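Local coordinates for Arf-GAP with coiled-coil, ANK repeat and PH domain-containing protein 2 (Homo sapiens, PDB 6IF3), which acts as a GTPase-activating protein for the small GTPase ARF6 and depends on its ankyrin repeats, the part present in this chain, for interaction with RAB35, at residues A[13-18]-A[41-46]; A[127-132]-A[162-167]; A[69-74]-A[95-100]. All coordinates share one frame; numbering follows the deposited sequence. Where two conformers were deposited one is given.

Contact 1 of 3, residues A[13-18]-A[41-46]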
loop_
_atom_site.group_PDB
_atom_site.type_symbol
_atom_site.label_atom_id
_atom_site.label_comp_id
_atom_site.label_asym_id
_atom_site.label_seq_id
_atom_site.Cartn_x
_atom_site.Cartn_y
_atom_site.Cartn_z
ATOM N N GLN A 13 -26.322 26.181 -9.413
ATOM C CA GLN A 13 -25.877 25.987 -10.800
ATOM C C GLN A 13 -24.527 25.294 -10.865
ATOM O O GLN A 13 -24.320 24.403 -11.687
ATOM C CB GLN A 13 -25.837 27.344 -11.536
ATOM C CG GLN A 13 -27.223 27.924 -11.790
ATOM C CD GLN A 13 -27.176 29.301 -12.419
ATOM O OE1 GLN A 13 -26.214 30.047 -12.233
ATOM N NE2 GLN A 13 -28.206 29.638 -13.188
ATOM N N LEU A 14 -23.615 25.666 -9.974
ATOM C CA LEU A 14 -22.295 25.064 -9.931
ATOM C C LEU A 14 -22.393 23.604 -9.535
ATOM O O LEU A 14 -21.714 22.754 -10.114
ATOM C CB LEU A 14 -21.398 25.827 -8.954
ATOM C CG LEU A 14 -20.010 25.263 -8.657
ATOM C CD1 LEU A 14 -19.178 25.285 -9.965
ATOM C CD2 LEU A 14 -19.376 26.071 -7.544
ATOM N N TYR A 15 -23.219 23.337 -8.527
ATOM C CA TYR A 15 -23.449 21.995 -8.007
ATOM C C TYR A 15 -23.919 21.042 -9.120
ATOM O O TYR A 15 -23.415 19.908 -9.252
ATOM C CB TYR A 15 -24.488 22.115 -6.888
ATOM C CG TYR A 15 -24.985 20.878 -6.178
ATOM C CD1 TYR A 15 -24.397 20.451 -4.980
ATOM C CD2 TYR A 15 -26.111 20.182 -6.632
ATOM C CE1 TYR A 15 -24.893 19.379 -4.278
ATOM C CE2 TYR A 15 -26.606 19.072 -5.938
ATOM C CZ TYR A 15 -26.004 18.695 -4.739
ATOM O OH TYR A 15 -26.457 17.619 -4.059
ATOM N N ARG A 16 -24.898 21.487 -9.895
ATOM C CA ARG A 16 -25.451 20.675 -10.978
ATOM C C ARG A 16 -24.430 20.475 -12.088
ATOM O O ARG A 16 -24.273 19.377 -12.637
ATOM C CB ARG A 16 -26.711 21.347 -11.537
ATOM C CG ARG A 16 -27.863 21.308 -10.544
ATOM C CD ARG A 16 -29.092 22.055 -11.027
ATOM N NE ARG A 16 -30.207 21.683 -10.160
ATOM C CZ ARG A 16 -31.405 22.266 -10.149
ATOM N NH1 ARG A 16 -31.666 23.281 -10.955
ATOM N NH2 ARG A 16 -32.336 21.825 -9.312
ATOM N N ALA A 17 -23.731 21.548 -12.442
ATOM C CA ALA A 17 -22.800 21.478 -13.565
ATOM C C ALA A 17 -21.611 20.583 -13.233
ATOM O O ALA A 17 -20.989 20.020 -14.132
ATOM C CB ALA A 17 -22.346 22.897 -13.959
ATOM N N SER A 18 -21.283 20.454 -11.944
ATOM C CA SER A 18 -20.151 19.619 -11.520
ATOM C C SER A 18 -20.419 18.151 -11.764
ATOM O O SER A 18 -19.536 17.422 -12.239
ATOM C CB SER A 18 -19.855 19.848 -10.038
ATOM O OG SER A 18 -19.476 21.203 -9.814
ATOM N N SER A 41 -28.424 22.312 1.220
ATOM C CA SER A 41 -29.145 21.918 2.423
ATOM C C SER A 41 -30.301 20.974 2.134
ATOM O O SER A 41 -30.784 20.304 3.029
ATOM C CB SER A 41 -29.658 23.153 3.155
ATOM O OG SER A 41 -30.652 23.788 2.380
ATOM N N GLU A 42 -30.731 20.920 0.873
ATOM C CA GLU A 42 -31.830 20.056 0.451
ATOM C C GLU A 42 -31.336 18.648 0.053
ATOM O O GLU A 42 -32.168 17.748 -0.160
ATOM C CB GLU A 42 -32.585 20.677 -0.736
ATOM C CG GLU A 42 -33.471 21.840 -0.366
ATOM C CD GLU A 42 -34.522 21.454 0.651
ATOM O OE1 GLU A 42 -35.581 20.932 0.240
ATOM O OE2 GLU A 42 -34.297 21.675 1.862
ATOM N N GLU A 43 -30.025 18.465 -0.051
ATOM C CA GLU A 43 -29.432 17.214 -0.505
ATOM C C GLU A 43 -28.199 16.899 0.343
ATOM O O GLU A 43 -27.066 16.832 -0.147
ATOM C CB GLU A 43 -29.076 17.278 -1.998
ATOM C CG GLU A 43 -30.325 17.492 -2.881
ATOM C CD GLU A 43 -30.049 17.411 -4.388
ATOM O OE1 GLU A 43 -31.000 17.706 -5.139
ATOM O OE2 GLU A 43 -28.940 17.014 -4.779
ATOM N N ASN A 44 -28.465 16.711 1.640
ATOM C CA ASN A 44 -27.462 16.228 2.595
ATOM C C ASN A 44 -26.230 17.105 2.727
ATOM O O ASN A 44 -25.158 16.616 3.087
ATOM C CB ASN A 44 -27.020 14.802 2.220
ATOM C CG ASN A 44 -28.188 13.832 2.222
ATOM O OD1 ASN A 44 -28.761 13.558 3.273
ATOM N ND2 ASN A 44 -28.546 13.317 1.045
ATOM N N LYS A 45 -26.380 18.396 2.453
ATOM C CA LYS A 45 -25.245 19.324 2.473
ATOM C C LYS A 45 -24.093 18.874 1.581
ATOM O O LYS A 45 -22.926 19.203 1.791
ATOM C CB LYS A 45 -24.772 19.546 3.918
ATOM C CG LYS A 45 -25.877 20.216 4.733
ATOM C CD LYS A 45 -25.372 20.856 6.011
ATOM C CE LYS A 45 -26.459 21.727 6.656
ATOM N NZ LYS A 45 -26.807 22.938 5.854
ATOM N N ALA A 46 -24.431 18.177 0.503
ATOM C CA ALA A 46 -23.406 17.849 -0.470
ATOM C C ALA A 46 -22.938 19.107 -1.215
ATOM O O ALA A 46 -23.634 20.135 -1.260
ATOM C CB ALA A 46 -23.927 16.776 -1.478
#
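Y15, on a turn of helix 10-19, faces the irregular loop 41-46 with its CA 8.6 Å from the CA of A46, a spacing wide enough for an aromatic side chain to bridge. The ring swings out to do so because its CG stands anti to the backbone N (chi1 178°), which sends the phenol straight across to the loop. Its far end meets two residues there. The hydroxyl OH donates a hydrogen bond to OE2 of E43 at 2.7 Å, arriving on the anti side of the carboxylate and 31° out of its plane, while the ring and carboxylate planes stand 67° apart. Along one edge, near the ring plane, CE1 comes within 3.4 Å of the carbonyl O of A46, and it also packs on the A46 CB methyl at 3.9 Å. Tyrosine suits this place because the flat ring packs in the buried interior while its hydroxyl meets the carboxylate of solvent-exposed E43. E43 reaches that hydroxyl with an extended chain beyond CG. Small A46 lets the ring lie close to the backbone. The loop is itself folded back, A46 N bonding to E43 O at 3.0 Å, which holds the two partners of Y15 close together. Outside the segments the ring also touches N40 and Q51. With residues 44-46 opening ANK 1, the contact is that of a helix meeting the long connecting loop that leads to the next helix pair, the layout of the ankyrin-repeat fold.

Contact 2 of 3, residues A[127-132]-A[162-167]; sequences VTLLRL and SQMASN
M164 reaches from the loop after helix 157-161 to L129 on helix 124-141, so that the chain's C-terminal part folds back on the ankyrin-repeat stack at ANK 3. The tight part is one methyl group: CE of M164 lies 3.7 Å from CD2 and 4.0 Å from CG of L129, the two side chains lying antiparallel alongside one another. Methionine suits a distant loop because its unbranched chain, extended beyond CG (chi2 176°, chi3 175°), can span the gap between backbones whose CA atoms are 10.3 Å apart. Branched L129 fits the buried side, where it also packs on T91, C95 and L98 of helix 91-99. Cutting L129 back to alanine is likely to leave M164 CE without its nearest neighbour and to open a gap against C95 and L98. Beyond M164 the loop is exposed, and only this one side chain crosses to segment 127-132; the loop backbone is held to G92 through S166. A chain of another protein, probably RAB35, packs on V127, T128, L132 and M164. T128 OG1 hydrogen-bonds to the carbonyl O of A124, and its methyl CG2 stands 4.3 Å from M164 CE.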
loop_
_atom_site.group_PDB
_atom_site.type_symbol
_atom_site.label_atom_id
_atom_site.label_comp_id
_atom_site.label_asym_id
_atom_site.label_seq_id
_atom_site.Cartn_x
_atom_site.Cartn_y
_atom_site.Cartn_z
ATOM N N VAL A 127 -6.623 0.407 -2.048
ATOM C CA VAL A 127 -5.890 0.162 -0.800
ATOM C C VAL A 127 -4.413 0.524 -0.995
ATOM O O VAL A 127 -3.782 1.133 -0.113
ATOM C CB VAL A 127 -6.030 -1.291 -0.321
ATOM C CG1 VAL A 127 -5.061 -1.588 0.798
ATOM C CG2 VAL A 127 -7.494 -1.575 0.110
ATOM N N THR A 128 -3.858 0.133 -2.139
ATOM C CA THR A 128 -2.450 0.427 -2.432
ATOM C C THR A 128 -2.158 1.946 -2.412
ATOM O O THR A 128 -1.197 2.385 -1.760
ATOM C CB THR A 128 -2.033 -0.155 -3.770
ATOM O OG1 THR A 128 -2.088 -1.593 -3.677
ATOM C CG2 THR A 128 -0.575 0.269 -4.150
ATOM N N LEU A 129 -2.993 2.744 -3.063
ATOM C CA LEU A 129 -2.807 4.207 -3.059
ATOM C C LEU A 129 -2.920 4.770 -1.631
ATOM O O LEU A 129 -2.105 5.614 -1.229
ATOM C CB LEU A 129 -3.832 4.915 -3.954
ATOM C CG LEU A 129 -3.738 4.571 -5.448
ATOM C CD1 LEU A 129 -4.828 5.376 -6.193
ATOM C CD2 LEU A 129 -2.352 4.890 -6.034
ATOM N N LEU A 130 -3.929 4.332 -0.878
ATOM C CA LEU A 130 -4.114 4.829 0.489
ATOM C C LEU A 130 -2.926 4.437 1.362
ATOM O O LEU A 130 -2.438 5.271 2.124
ATOM C CB LEU A 130 -5.417 4.275 1.106
ATOM C CG LEU A 130 -6.704 4.829 0.491
ATOM C CD1 LEU A 130 -7.940 4.049 0.962
ATOM C CD2 LEU A 130 -6.900 6.291 0.873
ATOM N N ARG A 131 -2.444 3.194 1.247
ATOM C CA ARG A 131 -1.347 2.744 2.090
ATOM C C ARG A 131 -0.046 3.426 1.706
ATOM O O ARG A 131 0.723 3.789 2.571
ATOM C CB ARG A 131 -1.193 1.225 2.011
ATOM C CG ARG A 131 -2.370 0.476 2.618
ATOM C CD ARG A 131 -1.988 -0.346 3.833
ATOM N NE ARG A 131 -3.155 -0.900 4.517
ATOM C CZ ARG A 131 -3.498 -2.187 4.501
ATOM N NH1 ARG A 131 -2.770 -3.055 3.834
ATOM N NH2 ARG A 131 -4.571 -2.606 5.156
ATOM N N LEU A 132 0.195 3.617 0.407
ATOM C CA LEU A 132 1.462 4.268 0.004
ATOM C C LEU A 132 1.466 5.762 0.378
ATOM O O LEU A 132 2.506 6.326 0.734
ATOM C CB LEU A 132 1.727 4.073 -1.482
ATOM C CG LEU A 132 2.046 2.584 -1.764
ATOM C CD1 LEU A 132 2.490 2.415 -3.194
ATOM C CD2 LEU A 132 3.086 1.958 -0.780
ATOM N N SER A 162 -0.589 5.194 -12.583
ATOM C CA SER A 162 -0.604 5.389 -14.035
ATOM C C SER A 162 -0.972 4.131 -14.844
ATOM O O SER A 162 -1.467 4.258 -15.954
ATOM C CB SER A 162 0.750 5.948 -14.541
ATOM O OG SER A 162 1.832 5.020 -14.443
ATOM N N GLN A 163 -0.785 2.934 -14.293
ATOM C CA GLN A 163 -1.180 1.738 -15.046
ATOM C C GLN A 163 -2.363 1.008 -14.416
ATOM O O GLN A 163 -2.742 -0.073 -14.884
ATOM C CB GLN A 163 0.003 0.775 -15.202
ATOM C CG GLN A 163 1.169 1.335 -15.995
ATOM C CD GLN A 163 0.921 1.500 -17.502
ATOM O OE1 GLN A 163 -0.203 1.441 -17.990
ATOM N NE2 GLN A 163 1.997 1.711 -18.239
ATOM N N MET A 164 -2.952 1.609 -13.383
ATOM C CA MET A 164 -4.218 1.134 -12.798
ATOM C C MET A 164 -5.434 1.618 -13.601
ATOM O O MET A 164 -5.384 2.666 -14.248
ATOM C CB MET A 164 -4.397 1.625 -11.374
ATOM C CG MET A 164 -3.278 1.342 -10.413
ATOM S SD MET A 164 -3.749 2.141 -8.857
ATOM C CE MET A 164 -2.408 1.587 -7.793
ATOM N N ALA A 165 -6.542 0.888 -13.513
ATOM C CA ALA A 165 -7.802 1.368 -14.080
ATOM C C ALA A 165 -8.265 2.618 -13.330
ATOM O O ALA A 165 -8.182 2.680 -12.101
ATOM C CB ALA A 165 -8.859 0.291 -14.024
ATOM N N SER A 166 -8.756 3.610 -14.068
ATOM C CA SER A 166 -9.141 4.884 -13.464
ATOM C C SER A 166 -10.415 4.738 -12.616
ATOM O O SER A 166 -10.702 5.578 -11.758
ATOM C CB SER A 166 -9.334 5.946 -14.557
ATOM O OG SER A 166 -9.415 7.253 -14.012
ATOM N N ASN A 167 -11.158 3.656 -12.855
ATOM C CA ASN A 167 -12.426 3.392 -12.188
ATOM C C ASN A 167 -12.854 1.936 -12.377
ATOM O O ASN A 167 -12.208 1.177 -13.102
ATOM C CB ASN A 167 -13.520 4.314 -12.726
ATOM C CG ASN A 167 -13.843 4.036 -14.188
ATOM O OD1 ASN A 167 -13.136 4.487 -15.090
ATOM N ND2 ASN A 167 -14.898 3.267 -14.427
#

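Contact 3 of 3, residues A[69-74]-A[95-100]; sequences ANVNQR and CLFLKR
V71, in the turn that closes ANK 1, packs against F97 on helix 91-99 of ANK 2, a contact between neighbouring repeats of the ankyrin fold. The two CA atoms lie 6.9 Å apart, and from that of V71 the CB bond heads toward the helix. At CB the side chain forks, and the branches meet different things. CG1 takes the crowded position between the backbone N and the carbonyl carbon (chi1 75°) and approaches the carbonyl O of R100 at 4.0 Å, just where the helix gives way to loop. CG2, placed anti to the backbone N, turns to F97 and lies 3.7 Å from CD1, its closest ring atom, with CG at 4.1 Å and CB slightly farther. The methyl comes to the ring obliquely. A beta-branched valine suits the site because its short fork covers both the phenylalanine and the helix end without needing a long chain, while F97 offers a broad apolar surface that also touches C61 and A102. L65 of helix 58-66 packs on V71 as well, so V71 lies between helix 58-66, which precedes its loop, and helix 91-99 of the next repeat. V71 is the second residue of a type I beta turn from N70 to Q73, in which Q73 N bonds to N70 O at 3.3 Å. N72 presents its OD1 to the backbone N of N103, tying this loop to the next one. Asparagine suits the first place of the turn because its side-chain OD1 can accept from the backbone N two residues on, an Asx turn: N72 N donates to N70 OD1 at 2.9 Å, with an angle of 158° at the hydrogen, from above the plane of the side-chain carbonyl, 43° out of it.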
loop_
_atom_site.group_PDB
_atom_site.type_symbol
_atom_site.label_atom_id
_atom_site.label_comp_id
_atom_site.label_asym_id
_atom_site.label_seq_id
_atom_site.Cartn_x
_atom_site.Cartn_y
_atom_site.Cartn_z
ATOM N N ALA A 69 -11.732 24.837 -3.955
ATOM C CA ALA A 69 -12.535 23.858 -3.221
ATOM C C ALA A 69 -11.751 23.281 -2.066
ATOM O O ALA A 69 -10.559 22.975 -2.204
ATOM C CB ALA A 69 -13.008 22.722 -4.122
ATOM N N ASN A 70 -12.441 23.106 -0.945
ATOM C CA ASN A 70 -11.887 22.406 0.215
ATOM C C ASN A 70 -11.960 20.911 -0.036
ATOM O O ASN A 70 -13.043 20.350 -0.071
ATOM C CB ASN A 70 -12.694 22.803 1.462
ATOM C CG ASN A 70 -12.199 22.178 2.723
ATOM O OD1 ASN A 70 -11.364 21.273 2.728
ATOM N ND2 ASN A 70 -12.747 22.662 3.847
ATOM N N VAL A 71 -10.801 20.262 -0.179
ATOM C CA VAL A 71 -10.729 18.830 -0.527
ATOM C C VAL A 71 -11.304 17.966 0.593
ATOM O O VAL A 71 -11.643 16.818 0.368
ATOM C CB VAL A 71 -9.275 18.440 -0.852
ATOM C CG1 VAL A 71 -8.431 18.338 0.412
ATOM C CG2 VAL A 71 -9.230 17.142 -1.689
ATOM N N ASN A 72 -11.469 18.532 1.787
ATOM C CA ASN A 72 -11.916 17.718 2.915
ATOM C C ASN A 72 -13.376 17.949 3.311
ATOM O O ASN A 72 -13.863 17.257 4.212
ATOM C CB ASN A 72 -11.051 17.980 4.139
ATOM C CG ASN A 72 -9.665 17.438 3.998
ATOM O OD1 ASN A 72 -9.470 16.346 3.476
ATOM N ND2 ASN A 72 -8.696 18.184 4.479
ATOM N N GLN A 73 -14.054 18.933 2.710
ATOM C CA GLN A 73 -15.351 19.359 3.247
ATOM C C GLN A 73 -16.355 18.228 3.129
ATOM O O GLN A 73 -16.512 17.620 2.048
ATOM C CB GLN A 73 -15.881 20.608 2.525
ATOM C CG GLN A 73 -17.198 21.121 3.139
ATOM C CD GLN A 73 -17.625 22.401 2.498
ATOM O OE1 GLN A 73 -16.779 23.226 2.136
ATOM N NE2 GLN A 73 -18.924 22.564 2.303
ATOM N N ARG A 74 -17.056 17.970 4.224
ATOM C CA ARG A 74 -17.946 16.813 4.335
ATOM C C ARG A 74 -19.406 17.129 4.102
ATOM O O ARG A 74 -19.877 18.248 4.419
ATOM C CB ARG A 74 -17.822 16.195 5.747
ATOM C CG ARG A 74 -16.381 15.940 6.207
ATOM C CD ARG A 74 -16.361 15.747 7.687
ATOM N NE ARG A 74 -15.047 15.589 8.307
ATOM C CZ ARG A 74 -14.639 14.458 8.891
ATOM N NH1 ARG A 74 -15.430 13.399 8.851
ATOM N NH2 ARG A 74 -13.470 14.397 9.540
ATOM N N CYS A 95 -6.418 9.127 -6.213
ATOM C CA CYS A 95 -5.039 9.530 -6.389
ATOM C C CYS A 95 -4.894 11.063 -6.351
ATOM O O CYS A 95 -4.034 11.582 -5.654
ATOM C CB CYS A 95 -4.493 8.974 -7.702
ATOM S SG CYS A 95 -2.752 9.216 -7.894
ATOM N N LEU A 96 -5.762 11.756 -7.079
ATOM C CA LEU A 96 -5.755 13.224 -7.096
ATOM C C LEU A 96 -5.936 13.811 -5.689
ATOM O O LEU A 96 -5.160 14.648 -5.244
ATOM C CB LEU A 96 -6.854 13.712 -8.021
ATOM C CG LEU A 96 -7.072 15.236 -7.935
ATOM C CD1 LEU A 96 -5.939 16.010 -8.547
ATOM C CD2 LEU A 96 -8.420 15.580 -8.579
ATOM N N PHE A 97 -6.939 13.320 -4.987
ATOM C CA PHE A 97 -7.219 13.843 -3.653
ATOM C C PHE A 97 -6.070 13.575 -2.701
ATOM O O PHE A 97 -5.721 14.450 -1.914
ATOM C CB PHE A 97 -8.527 13.254 -3.095
ATOM C CG PHE A 97 -9.746 13.678 -3.856
ATOM C CD1 PHE A 97 -9.779 14.892 -4.549
ATOM C CD2 PHE A 97 -10.870 12.860 -3.900
ATOM C CE1 PHE A 97 -10.916 15.274 -5.273
ATOM C CE2 PHE A 97 -12.007 13.217 -4.614
ATOM C CZ PHE A 97 -12.041 14.420 -5.303
ATOM N N LEU A 98 -5.472 12.387 -2.765
ATOM C CA LEU A 98 -4.334 12.093 -1.896
ATOM C C LEU A 98 -3.175 13.071 -2.193
ATOM O O LEU A 98 -2.552 13.588 -1.260
ATOM C CB LEU A 98 -3.906 10.628 -2.066
ATOM C CG LEU A 98 -4.914 9.630 -1.481
ATOM C CD1 LEU A 98 -4.487 8.199 -1.842
ATOM C CD2 LEU A 98 -4.976 9.768 0.052
ATOM N N LYS A 99 -2.894 13.346 -3.473
ATOM C CA LYS A 99 -1.804 14.251 -3.832
ATOM C C LYS A 99 -2.128 15.693 -3.477
ATOM O O LYS A 99 -1.225 16.522 -3.341
ATOM C CB LYS A 99 -1.490 14.148 -5.321
ATOM C CG LYS A 99 -0.748 12.875 -5.638
ATOM C CD LYS A 99 -0.716 12.569 -7.118
ATOM C CE LYS A 99 0.032 13.633 -7.907
ATOM N NZ LYS A 99 1.491 13.782 -7.593
ATOM N N ARG A 100 -3.412 15.984 -3.303
ATOM C CA ARG A 100 -3.820 17.343 -2.946
ATOM C C ARG A 100 -4.068 17.526 -1.452
ATOM O O ARG A 100 -4.711 18.488 -1.040
ATOM C CB ARG A 100 -5.063 17.744 -3.739
ATOM C CG ARG A 100 -4.787 17.959 -5.212
ATOM C CD ARG A 100 -3.611 18.899 -5.433
ATOM N NE ARG A 100 -2.662 18.345 -6.393
ATOM C CZ ARG A 100 -2.882 18.285 -7.700
ATOM N NH1 ARG A 100 -4.010 18.768 -8.204
ATOM N NH2 ARG A 100 -1.982 17.746 -8.501
#

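How the contacts relate
The three contacts sample the elongated repeat stack from its N-terminal end to its C-terminal end. Contacts 1 and 2 lie on opposite sides of the chain's centre, their own centres 28 Å apart and their nearest atoms about 14 Å apart. Contact 3 sits between them, near the middle. Its centre is 17 Å from that of contact 1, which it approaches to about 4 Å without touching, and 16 Å from that of contact 2, which it does touch: L129 CD1 packs on C95 CB at 3.9 Å. No catalytic site belongs to these segments, since the ArfGAP domain lies outside this chain; of the three, contact 2 meets the partner protein.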